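Local atomic coordinates of GCN5-related N-acetyltransferase (PDB entry 4H89), a protein that probably transfers an acyl group, most likely acetyl from acetyl-coenzyme A as in other GNAT enzymes, to an acceptor that remains unidentified. Residues F122-T133 with V164-L173; V72-P80 with S91-A100. All coordinates share one frame; numbering follows the deposited sequence. Where two conformers were deposited one is given.

Contact 1: residues F122-T133 with V164-L173; sequences FRAIQFNAVVET and VGLHVMHRPL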
loop_
_atom_site.group_PDB
_atom_site.type_symbol
_atom_site.label_atom_id
_atom_site.label_comp_id
_atom_site.label_asym_id
_atom_site.label_seq_id
_atom_site.Cartn_x
_atom_site.Cartn_y
_atom_site.Cartn_z
ATOM N N PHE A 122 3.967 -2.464 18.606
ATOM C CA PHE A 122 3.232 -3.002 17.475
ATOM C C PHE A 122 2.882 -4.460 17.768
ATOM O O PHE A 122 3.573 -5.163 18.516
ATOM C CB PHE A 122 4.076 -2.885 16.195
ATOM C CG PHE A 122 4.236 -1.470 15.659
ATOM C CD1 PHE A 122 3.293 -0.910 14.845
ATOM C CD2 PHE A 122 5.320 -0.721 16.026
ATOM C CE1 PHE A 122 3.459 0.353 14.291
ATOM C CE2 PHE A 122 5.531 0.537 15.459
ATOM C CZ PHE A 122 4.583 1.098 14.619
ATOM N N ARG A 123 1.841 -4.930 17.093
ATOM C CA ARG A 123 1.356 -6.311 17.215
ATOM C C ARG A 123 1.839 -7.243 16.093
ATOM O O ARG A 123 1.776 -8.453 16.234
ATOM C CB ARG A 123 -0.152 -6.347 17.240
ATOM C CG ARG A 123 -0.709 -5.853 18.535
ATOM C CD ARG A 123 -2.214 -5.687 18.506
ATOM N NE ARG A 123 -2.825 -5.767 19.831
ATOM C CZ ARG A 123 -2.810 -4.787 20.729
ATOM N NH1 ARG A 123 -3.491 -4.984 21.812
ATOM N NH2 ARG A 123 -2.135 -3.611 20.570
ATOM N N ALA A 124 2.351 -6.680 14.999
ATOM C CA ALA A 124 2.787 -7.448 13.845
ATOM C C ALA A 124 3.551 -6.525 12.916
ATOM O O ALA A 124 3.561 -5.327 13.098
ATOM C CB ALA A 124 1.591 -8.056 13.139
ATOM N N ILE A 125 4.173 -7.166 11.940
ATOM C CA ILE A 125 4.870 -6.492 10.850
ATOM C C ILE A 125 4.407 -7.105 9.529
ATOM O O ILE A 125 4.268 -8.310 9.412
ATOM C CB ILE A 125 6.393 -6.666 10.930
ATOM C CG1 ILE A 125 6.927 -6.292 12.304
ATOM C CG2 ILE A 125 7.105 -5.815 9.886
ATOM C CD1 ILE A 125 8.341 -6.770 12.606
ATOM N N GLN A 126 4.173 -6.265 8.537
ATOM C CA GLN A 126 3.733 -6.706 7.222
ATOM C C GLN A 126 4.629 -6.068 6.168
ATOM O O GLN A 126 4.904 -4.865 6.235
ATOM C CB GLN A 126 2.283 -6.251 7.013
ATOM C CG GLN A 126 1.674 -6.569 5.678
ATOM C CD GLN A 126 0.224 -6.242 5.618
ATOM O OE1 GLN A 126 -0.500 -6.263 6.647
ATOM N NE2 GLN A 126 -0.251 -5.974 4.421
ATOM N N PHE A 127 5.047 -6.867 5.180
ATOM C CA PHE A 127 5.688 -6.355 3.954
ATOM C C PHE A 127 4.664 -6.558 2.835
ATOM O O PHE A 127 4.264 -7.680 2.561
ATOM C CB PHE A 127 7.001 -7.115 3.637
ATOM C CG PHE A 127 8.052 -6.994 4.686
ATOM C CD1 PHE A 127 8.084 -5.938 5.622
ATOM C CD2 PHE A 127 9.006 -7.979 4.808
ATOM C CE1 PHE A 127 9.115 -5.837 6.564
ATOM C CE2 PHE A 127 10.040 -7.902 5.709
ATOM C CZ PHE A 127 10.091 -6.839 6.620
ATOM N N ASN A 128 4.256 -5.463 2.194
ATOM C CA ASN A 128 3.167 -5.520 1.256
ATOM C C ASN A 128 3.505 -6.154 -0.072
ATOM O O ASN A 128 2.613 -6.658 -0.752
ATOM C CB ASN A 128 2.649 -4.107 1.031
ATOM C CG ASN A 128 2.273 -3.484 2.321
ATOM O OD1 ASN A 128 1.389 -4.025 3.010
ATOM N ND2 ASN A 128 3.059 -2.458 2.764
ATOM N N ALA A 129 4.780 -6.083 -0.457
ATOM C CA ALA A 129 5.187 -6.483 -1.785
ATOM C C ALA A 129 6.639 -6.876 -1.803
ATOM O O ALA A 129 7.544 -6.043 -1.745
ATOM C CB ALA A 129 4.962 -5.348 -2.753
ATOM N N VAL A 130 6.897 -8.159 -1.808
ATOM C CA VAL A 130 8.212 -8.712 -1.889
ATOM C C VAL A 130 8.302 -9.496 -3.202
ATOM O O VAL A 130 7.509 -10.369 -3.467
ATOM C CB VAL A 130 8.568 -9.636 -0.711
ATOM C CG1 VAL A 130 10.008 -10.082 -0.859
ATOM C CG2 VAL A 130 8.311 -8.916 0.622
ATOM N N VAL A 131 9.197 -9.062 -4.101
ATOM C CA VAL A 131 9.281 -9.653 -5.426
ATOM C C VAL A 131 9.698 -11.118 -5.260
ATOM O O VAL A 131 10.695 -11.419 -4.606
ATOM C CB VAL A 131 10.288 -8.886 -6.332
ATOM C CG1 VAL A 131 10.416 -9.555 -7.691
ATOM C CG2 VAL A 131 9.877 -7.421 -6.486
ATOM N N GLU A 132 8.955 -12.038 -5.891
ATOM C CA GLU A 132 9.199 -13.460 -5.623
ATOM C C GLU A 132 10.539 -13.988 -6.118
ATOM O O GLU A 132 11.037 -14.978 -5.640
ATOM C CB GLU A 132 8.061 -14.350 -6.103
ATOM C CG GLU A 132 8.027 -14.475 -7.579
ATOM C CD GLU A 132 7.076 -15.561 -8.083
ATOM O OE1 GLU A 132 7.123 -16.688 -7.546
ATOM O OE2 GLU A 132 6.391 -15.316 -9.078
ATOM N N THR A 133 11.108 -13.284 -7.064
ATOM C CA THR A 133 12.446 -13.586 -7.572
ATOM C C THR A 133 13.578 -13.035 -6.722
ATOM O O THR A 133 14.747 -13.345 -6.953
ATOM C CB THR A 133 12.613 -13.054 -9.003
ATOM O OG1 THR A 133 12.259 -11.688 -9.041
ATOM C CG2 THR A 133 11.652 -13.784 -9.928
ATOM N N VAL A 164 6.275 -11.436 -12.752
ATOM C CA VAL A 164 6.447 -12.319 -11.601
ATOM C C VAL A 164 5.588 -11.833 -10.426
ATOM O O VAL A 164 5.030 -10.716 -10.406
ATOM C CB VAL A 164 7.931 -12.430 -11.186
ATOM C CG1 VAL A 164 8.749 -12.949 -12.354
ATOM C CG2 VAL A 164 8.498 -11.125 -10.669
ATOM N N GLY A 165 5.449 -12.703 -9.430
ATOM C CA GLY A 165 4.578 -12.401 -8.292
ATOM C C GLY A 165 5.163 -11.442 -7.281
ATOM O O GLY A 165 6.360 -11.287 -7.147
ATOM N N LEU A 166 4.232 -10.831 -6.526
ATOM C CA LEU A 166 4.561 -10.053 -5.354
ATOM C C LEU A 166 3.978 -10.743 -4.105
ATOM O O LEU A 166 2.761 -10.846 -3.988
ATOM C CB LEU A 166 4.013 -8.627 -5.484
ATOM C CG LEU A 166 4.692 -7.699 -6.500
ATOM C CD1 LEU A 166 3.953 -6.368 -6.516
ATOM C CD2 LEU A 166 6.186 -7.506 -6.170
ATOM N N HIS A 167 4.842 -11.208 -3.204
ATOM C CA HIS A 167 4.402 -11.813 -1.974
ATOM C C HIS A 167 3.933 -10.712 -1.028
ATOM O O HIS A 167 4.558 -9.642 -0.959
ATOM C CB HIS A 167 5.547 -12.492 -1.259
ATOM C CG HIS A 167 6.186 -13.632 -1.946
ATOM N ND1 HIS A 167 5.547 -14.691 -2.533
ATOM C CD2 HIS A 167 7.509 -13.876 -2.039
ATOM C CE1 HIS A 167 6.472 -15.539 -2.969
ATOM N NE2 HIS A 167 7.664 -15.055 -2.683
ATOM N N VAL A 168 2.927 -11.039 -0.221
ATOM C CA VAL A 168 2.633 -10.290 0.986
ATOM C C VAL A 168 3.189 -11.135 2.122
ATOM O O VAL A 168 2.892 -12.315 2.181
ATOM C CB VAL A 168 1.107 -10.122 1.152
ATOM C CG1 VAL A 168 0.802 -9.381 2.464
ATOM C CG2 VAL A 168 0.563 -9.376 -0.071
HETATM N N MSE A 169 4.021 -10.558 2.977
HETATM C CA MSE A 169 4.671 -11.285 4.044
HETATM C C MSE A 169 4.298 -10.674 5.389
HETATM O O MSE A 169 4.005 -9.487 5.487
HETATM C CB MSE A 169 6.165 -11.315 3.915
HETATM C CG MSE A 169 6.582 -11.910 2.567
HETATM SE SE MSE A 169 8.464 -12.326 2.358
HETATM C CE MSE A 169 8.694 -13.901 3.461
ATOM N N HIS A 170 4.301 -11.500 6.426
ATOM C CA HIS A 170 3.810 -11.091 7.734
ATOM C C HIS A 170 4.525 -11.828 8.833
ATOM O O HIS A 170 4.917 -12.985 8.682
ATOM C CB HIS A 170 2.327 -11.408 7.792
ATOM C CG HIS A 170 1.680 -11.179 9.125
ATOM N ND1 HIS A 170 1.549 -12.187 10.044
ATOM C CD2 HIS A 170 1.107 -10.079 9.689
ATOM C CE1 HIS A 170 0.918 -11.735 11.104
ATOM N NE2 HIS A 170 0.617 -10.472 10.900
ATOM N N ARG A 171 4.706 -11.147 9.964
ATOM C CA ARG A 171 5.308 -11.728 11.179
ATOM C C ARG A 171 4.503 -11.185 12.360
ATOM O O ARG A 171 4.339 -9.967 12.445
ATOM C CB ARG A 171 6.748 -11.198 11.288
ATOM C CG ARG A 171 7.581 -11.827 12.372
ATOM C CD ARG A 171 8.859 -11.052 12.543
ATOM N NE ARG A 171 9.894 -11.790 13.253
ATOM C CZ ARG A 171 9.914 -11.992 14.556
ATOM N NH1 ARG A 171 8.915 -11.611 15.345
ATOM N NH2 ARG A 171 10.950 -12.588 15.073
ATOM N N PRO A 172 4.006 -12.053 13.288
ATOM C CA PRO A 172 3.472 -11.542 14.536
ATOM C C PRO A 172 4.574 -11.040 15.458
ATOM O O PRO A 172 5.725 -11.458 15.337
ATOM C CB PRO A 172 2.768 -12.753 15.161
ATOM C CG PRO A 172 3.592 -13.903 14.680
ATOM C CD PRO A 172 3.990 -13.525 13.252
ATOM N N LEU A 173 4.222 -10.135 16.370
ATOM C CA LEU A 173 5.089 -9.683 17.440
ATOM C C LEU A 173 4.425 -9.990 18.775
ATOM O O LEU A 173 5.088 -9.965 19.804
ATOM C CB LEU A 173 5.318 -8.183 17.346
ATOM C CG LEU A 173 6.106 -7.706 16.149
ATOM C CD1 LEU A 173 5.986 -6.195 16.062
ATOM C CD2 LEU A 173 7.563 -8.141 16.216
ATOM O OXT LEU A 173 3.216 -10.221 18.826
HETATM O O HOH W 1 1.713 -7.937 -3.067
HETATM O O HOH W 2 10.026 -16.441 -3.492
#

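Contact 2: residues V72-P80 with S91-A100; sequences VLGSANMYP and SASFMVAAAA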
loop_
_atom_site.group_PDB
_atom_site.type_symbol
_atom_site.label_atom_id
_atom_site.label_comp_id
_atom_site.label_asym_id
_atom_site.label_seq_id
_atom_site.Cartn_x
_atom_site.Cartn_y
_atom_site.Cartn_z
ATOM N N VAL A 72 28.276 4.453 5.700
ATOM C CA VAL A 72 26.942 3.914 5.593
ATOM C C VAL A 72 26.939 2.767 4.587
ATOM O O VAL A 72 27.300 2.959 3.417
ATOM C CB VAL A 72 25.947 5.003 5.182
ATOM C CG1 VAL A 72 24.570 4.430 4.926
ATOM C CG2 VAL A 72 25.893 6.074 6.251
ATOM N N LEU A 73 26.452 1.601 5.027
ATOM C CA LEU A 73 26.389 0.372 4.229
ATOM C C LEU A 73 24.959 0.021 3.805
ATOM O O LEU A 73 24.752 -0.829 2.977
ATOM C CB LEU A 73 26.918 -0.780 5.061
ATOM C CG LEU A 73 28.321 -0.587 5.633
ATOM C CD1 LEU A 73 28.689 -1.805 6.475
ATOM C CD2 LEU A 73 29.335 -0.385 4.524
ATOM N N GLY A 74 23.977 0.634 4.450
ATOM C CA GLY A 74 22.587 0.320 4.215
ATOM C C GLY A 74 21.686 1.177 5.095
ATOM O O GLY A 74 22.171 1.894 5.979
ATOM N N SER A 75 20.385 1.089 4.840
ATOM C CA SER A 75 19.450 1.897 5.600
ATOM C C SER A 75 18.105 1.208 5.637
ATOM O O SER A 75 17.757 0.413 4.747
ATOM C CB SER A 75 19.361 3.289 4.947
ATOM O OG SER A 75 18.497 4.155 5.657
ATOM N N ALA A 76 17.303 1.503 6.665
ATOM C CA ALA A 76 15.953 0.971 6.770
ATOM C C ALA A 76 15.034 2.112 7.206
ATOM O O ALA A 76 15.446 3.014 7.931
ATOM C CB ALA A 76 15.856 -0.146 7.774
ATOM N N ASN A 77 13.780 2.019 6.818
ATOM C CA ASN A 77 12.816 2.856 7.466
ATOM C C ASN A 77 11.611 2.004 7.821
ATOM O O ASN A 77 11.358 0.950 7.224
ATOM C CB ASN A 77 12.474 4.097 6.656
ATOM C CG ASN A 77 11.590 3.790 5.499
ATOM O OD1 ASN A 77 11.287 2.607 5.232
ATOM N ND2 ASN A 77 11.155 4.792 4.840
HETATM N N MSE A 78 10.911 2.445 8.861
HETATM C CA MSE A 78 9.893 1.661 9.541
HETATM C C MSE A 78 8.819 2.612 10.017
HETATM O O MSE A 78 9.095 3.749 10.409
HETATM C CB MSE A 78 10.545 0.802 10.649
HETATM C CG MSE A 78 11.224 1.657 11.751
HETATM SE SE MSE A 78 12.808 0.747 12.477
HETATM C CE MSE A 78 13.841 0.939 11.033
ATOM N N TYR A 79 7.575 2.124 10.043
ATOM C CA TYR A 79 6.437 3.037 10.193
ATOM C C TYR A 79 5.176 2.176 10.344
ATOM O O TYR A 79 5.204 1.013 9.997
ATOM C CB TYR A 79 6.315 3.947 8.913
ATOM C CG TYR A 79 6.585 3.176 7.637
ATOM C CD1 TYR A 79 5.611 2.419 6.998
ATOM C CD2 TYR A 79 7.841 3.176 7.091
ATOM C CE1 TYR A 79 5.908 1.642 5.859
ATOM C CE2 TYR A 79 8.152 2.436 5.967
ATOM C CZ TYR A 79 7.208 1.672 5.352
ATOM O OH TYR A 79 7.587 0.941 4.239
ATOM N N PRO A 80 4.055 2.758 10.740
ATOM C CA PRO A 80 2.814 1.983 10.706
ATOM C C PRO A 80 2.418 1.662 9.264
ATOM O O PRO A 80 2.499 2.542 8.368
ATOM C CB PRO A 80 1.781 2.910 11.393
ATOM C CG PRO A 80 2.625 3.919 12.142
ATOM C CD PRO A 80 3.840 4.092 11.294
ATOM N N SER A 91 5.386 -1.691 9.179
ATOM C CA SER A 91 6.067 -2.161 7.966
ATOM C C SER A 91 7.405 -1.494 7.893
ATOM O O SER A 91 7.768 -0.673 8.741
ATOM C CB SER A 91 5.213 -1.822 6.767
ATOM O OG SER A 91 5.737 -2.406 5.561
ATOM N N ALA A 92 8.179 -1.890 6.898
ATOM C CA ALA A 92 9.499 -1.369 6.736
ATOM C C ALA A 92 9.977 -1.634 5.329
ATOM O O ALA A 92 9.465 -2.498 4.618
ATOM C CB ALA A 92 10.454 -2.032 7.729
ATOM N N SER A 93 10.988 -0.866 4.949
ATOM C CA SER A 93 11.751 -1.031 3.725
ATOM C C SER A 93 13.242 -1.003 4.028
ATOM O O SER A 93 13.658 -0.382 4.983
ATOM C CB SER A 93 11.425 0.123 2.751
ATOM O OG SER A 93 10.049 0.159 2.429
ATOM N N PHE A 94 14.008 -1.698 3.176
ATOM C CA PHE A 94 15.440 -1.880 3.370
ATOM C C PHE A 94 16.205 -1.609 2.099
ATOM O O PHE A 94 15.762 -2.002 1.012
ATOM C CB PHE A 94 15.743 -3.330 3.822
ATOM C CG PHE A 94 15.005 -3.703 5.065
ATOM C CD1 PHE A 94 15.541 -3.427 6.305
ATOM C CD2 PHE A 94 13.735 -4.252 5.015
ATOM C CE1 PHE A 94 14.820 -3.683 7.466
ATOM C CE2 PHE A 94 13.018 -4.506 6.175
ATOM C CZ PHE A 94 13.569 -4.265 7.399
HETATM N N MSE A 95 17.361 -0.969 2.257
HETATM C CA MSE A 95 18.300 -0.796 1.141
HETATM C C MSE A 95 19.664 -1.079 1.642
HETATM O O MSE A 95 20.112 -0.529 2.613
HETATM C CB MSE A 95 18.271 0.625 0.624
HETATM C CG MSE A 95 16.849 0.943 0.214
HETATM SE SE MSE A 95 16.891 2.599 -0.785
HETATM C CE MSE A 95 15.644 2.059 -2.186
ATOM N N VAL A 96 20.342 -1.965 0.951
ATOM C CA VAL A 96 21.734 -2.314 1.249
ATOM C C VAL A 96 22.605 -1.988 0.034
ATOM O O VAL A 96 22.289 -2.366 -1.083
ATOM C CB VAL A 96 21.857 -3.802 1.599
ATOM C CG1 VAL A 96 23.303 -4.193 1.833
ATOM C CG2 VAL A 96 21.013 -4.148 2.833
ATOM N N ALA A 97 23.709 -1.305 0.269
ATOM C CA ALA A 97 24.671 -1.004 -0.794
ATOM C C ALA A 97 25.113 -2.248 -1.510
ATOM O O ALA A 97 25.375 -3.245 -0.888
ATOM C CB ALA A 97 25.890 -0.289 -0.202
ATOM N N ALA A 98 25.168 -2.197 -2.830
ATOM C CA ALA A 98 25.624 -3.375 -3.594
ATOM C C ALA A 98 26.947 -3.932 -3.059
ATOM O O ALA A 98 27.128 -5.146 -2.879
ATOM C CB ALA A 98 25.762 -3.047 -5.061
ATOM N N ALA A 99 27.843 -2.996 -2.755
ATOM C CA ALA A 99 29.155 -3.340 -2.249
ATOM C C ALA A 99 29.138 -3.954 -0.873
ATOM O O ALA A 99 30.129 -4.560 -0.451
ATOM C CB ALA A 99 30.035 -2.094 -2.252
ATOM N N ALA A 100 28.022 -3.791 -0.158
ATOM C CA ALA A 100 27.928 -4.335 1.162
ATOM C C ALA A 100 27.136 -5.603 1.264
ATOM O O ALA A 100 26.934 -6.081 2.357
ATOM C CB ALA A 100 27.340 -3.303 2.094
HETATM O O HOH W 3 5.921 -0.653 3.367
#

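Contact 1: residues F122-T133 with V164-L173
Glu132 OE2 accepts the backbone N-H of Gly165 at 2.8 Å, among the shortest polar bonds between residues 122-133 and 164-173. The donor arrives on the anti side of the carboxylate, 25° out of its plane. The chain of Glu132 leaves with CG between its backbone N and carbonyl carbon (chi1 73°) and then runs extended, bringing the carboxylate to Gly165, where any CB would sit tightly against OE2. With Glu132 N also donating to Gly165 O, backbone and side chain hold the same glycine; an alanine at Glu132 would probably leave Gly165 N without its acceptor and uncover the glycine. Next along, the imidazole of His167 rests on Glu132, NE2 3.5 Å from CB. A water in the ring plane links NE2 to Glu132 O, while ND1 is bonded to Thr151. The backbone N-H of His167 is given to Val130 O at 2.8 Å. Val130 CG2 meets the selenium of Met169 at 3.8 Å, the two side chains crossing at about a right angle, while on the other face Val131 CG2 lies 3.7 Å from Leu166 CD2. At the far end Leu173 brings CD1 to within 3.9 Å of Ile125 CG1. The pairing slips by one residue around Asn128, where a water accompanies the beta bulge by donating to Asn128 O and Leu166 O, and Arg82 of the second subunit packs nearby. Such insertion of the last strand, 164-172, antiparallel between strands 124-131 and 147-155 is characteristic of the GNAT fold.

Contact 2: residues V72-P80 with S91-A100
The beta hairpin of strands 72-80 and 89-96 forms the middle of the GNAT sheet, and its backbone pairing is regular from Tyr79-Ser91 to Ser75-Met95. At the turn end Tyr79 folds over its partner strand. CG of Tyr79 stands between its backbone N and carbonyl carbon (chi1 40°), which lays the ring over the Ser91 carbonyl, whose O sits 3.9 Å from the ring plane over the centre while also accepting Tyr79 N. The phenol OH reaches on to Ser93 OG, 3.2 Å away near the ring plane, in a hydrogen bond that either hydroxyl could donate; a water joins the same OH to Ser91 OG, which is itself hydrogen-bonded to Gln126 O of the neighbouring strand. The other face is apolar and close: Ala76 CB touches Phe94 CD1 at 3.6 Å, and Met78 CB lies 4.1 Å from Ala92 CB. Gly74 faces Val96 where a CB would collide with Met95 O, 3.1 Å from the Gly74 CA. Beyond it, Ala97 N donates to Leu73 O at 2.9 Å, and the short 3-10 turn folds Ala100 CB back to 3.9 Å from Leu73 CB. Leu73 and Gly74 together oppose Ala65, a classic beta bulge against strand 61-66. Ser75 and Met95 face helix 19-32, Ser75 OG being bonded to Thr63 O and Trp51 NE1, whereas Met78, Ala92 and Phe94 lie against helix 105-119, so the hairpin is sandwiched between helices.

In the fold
Both contacts belong to one mixed sheet, their centres about 15 Å apart, and they follow in series: the hairpin of contact 2 is complete before contact 1 begins. Strands 89-96 and 124-131, one from each contact, are parallel neighbours joined by helix 105-119, a beta-alpha-beta crossover. Ser91 OG probably bonds Gln126 O at 2.7 Å across this seam, and Phe127 CZ packs 3.8 Å from Phe94 CE2. In GNAT relatives these two strands splay apart to admit the acetyl-coenzyme A arm, and the loop after the fourth strand binds its pyrophosphate; contacts 2 and 1 would then build the two walls of that cleft here.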